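Local coordinates for protein N-acetylgalactosaminyltransferase 7 (Homo sapiens, PDB 6IWR) that belongs to the polypeptide GalNAc-transferase family, pairing a GT-A glycosyltransferase domain with a ricin-type beta-trefoil lectin domain, at residues P83-G88 / M122-R127. Sequence-based numbering, arbitrary orientation.
Sequences PGVVGG and MISLDR
G84 packs over the side chain of S124, and van der Waals contact carries the interface, since no hydrogen bond links 83-88 to 122-127. The S124 hydroxyl OG lies 3.7 Å from G84 CA, while S124 CB meets one methyl of V85, CG2, at 3.9 Å. That methyl sits beside the backbone N of V85 because CG1 takes the position anti to it (chi1 -179°). The backbones also come close, G84 CA standing 4.4 Å from R127 CA.

The polar groups look to other partners. G84 N is 3.5 Å from D126 O, but the angle is poor for a bond; E91 instead receives the amides of G84 and V85, and K172 donates to D126 O. Within 122-127, S124 OG, anti to its own backbone N (chi1 171°), accepts from D126 N at 2.8 Å with an N-H...O angle of 153°. D126 OD1 is hydrogen-bonded to H168 ND1, and R127 NE forms a salt bridge with E245.

Together, the loop before helix 103-113 lies at the surface against an ST turn at S124 that overlaps the type I beta turn from S124 to R127, itself joined to helix 160-173 of the GT-A domain.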
# COMPACT_ATOMS: atom_id res chain seq x y z
N PRO A 83 13.05 16.66 -34.14
CA PRO A 83 13.31 15.94 -32.89
C PRO A 83 14.50 16.54 -32.17
O PRO A 83 15.29 17.28 -32.76
CB PRO A 83 13.60 14.51 -33.36
CG PRO A 83 14.16 14.69 -34.71
CD PRO A 83 13.45 15.87 -35.31
N GLY A 84 14.61 16.25 -30.88
CA GLY A 84 15.79 16.67 -30.16
C GLY A 84 16.98 15.78 -30.47
O GLY A 84 18.13 16.24 -30.53
N VAL A 85 16.72 14.47 -30.65
CA VAL A 85 17.72 13.52 -31.09
C VAL A 85 17.05 12.56 -32.07
O VAL A 85 16.10 11.87 -31.71
CB VAL A 85 18.34 12.77 -29.89
CG1 VAL A 85 19.41 11.77 -30.33
CG2 VAL A 85 18.90 13.76 -28.89
N VAL A 86 17.54 12.56 -33.31
CA VAL A 86 17.15 11.60 -34.36
C VAL A 86 17.62 10.20 -33.94
O VAL A 86 18.82 9.95 -33.85
CB VAL A 86 17.72 11.99 -35.72
CG1 VAL A 86 16.83 11.38 -36.86
CG2 VAL A 86 17.78 13.56 -35.86
N GLY A 87 16.69 9.29 -33.70
CA GLY A 87 15.31 9.63 -33.63
C GLY A 87 14.89 9.06 -32.30
O GLY A 87 13.76 9.26 -31.85
N GLY A 88 15.79 8.31 -31.67
CA GLY A 88 15.51 7.84 -30.33
C GLY A 88 16.19 8.73 -29.31
O GLY A 88 16.88 9.68 -29.69
N MET A 122 18.05 10.17 -20.24
CA MET A 122 18.47 9.82 -21.59
C MET A 122 17.54 10.35 -22.67
O MET A 122 17.85 10.20 -23.86
CB MET A 122 18.64 8.31 -21.76
CG MET A 122 17.94 7.43 -20.78
SD MET A 122 18.40 5.71 -21.11
CE MET A 122 19.70 5.44 -19.91
N ILE A 123 16.41 10.98 -22.29
CA ILE A 123 15.50 11.64 -23.22
C ILE A 123 15.97 13.08 -23.38
O ILE A 123 16.36 13.73 -22.41
CB ILE A 123 14.05 11.55 -22.71
CG1 ILE A 123 13.69 10.09 -22.39
CG2 ILE A 123 13.07 12.21 -23.69
CD1 ILE A 123 12.27 9.86 -21.82
N SER A 124 15.99 13.57 -24.61
CA SER A 124 16.44 14.94 -24.86
C SER A 124 15.61 15.95 -24.07
O SER A 124 14.41 15.76 -23.86
CB SER A 124 16.36 15.27 -26.36
OG SER A 124 16.58 16.65 -26.59
N LEU A 125 16.25 17.04 -23.65
CA LEU A 125 15.48 18.16 -23.13
C LEU A 125 14.62 18.83 -24.20
O LEU A 125 13.63 19.49 -23.85
CB LEU A 125 16.40 19.20 -22.50
CG LEU A 125 17.28 18.66 -21.38
CD1 LEU A 125 18.27 19.73 -20.95
CD2 LEU A 125 16.42 18.18 -20.23
N ASP A 126 14.96 18.65 -25.48
CA ASP A 126 14.26 19.26 -26.61
C ASP A 126 13.44 18.25 -27.41
O ASP A 126 13.16 18.45 -28.59
CB ASP A 126 15.26 19.97 -27.52
CG ASP A 126 16.03 21.05 -26.79
OD1 ASP A 126 15.40 21.93 -26.15
OD2 ASP A 126 17.28 21.01 -26.85
N ARG A 127 13.06 17.16 -26.78
CA ARG A 127 12.39 16.10 -27.50
C ARG A 127 11.08 16.59 -28.08
O ARG A 127 10.45 17.50 -27.56
CB ARG A 127 12.13 14.90 -26.59
CG ARG A 127 11.02 15.13 -25.57
CD ARG A 127 10.54 13.81 -25.16
NE ARG A 127 9.51 13.84 -24.15
CZ ARG A 127 9.04 12.73 -23.57
NH1 ARG A 127 8.09 12.81 -22.65
NH2 ARG A 127 9.53 11.55 -23.91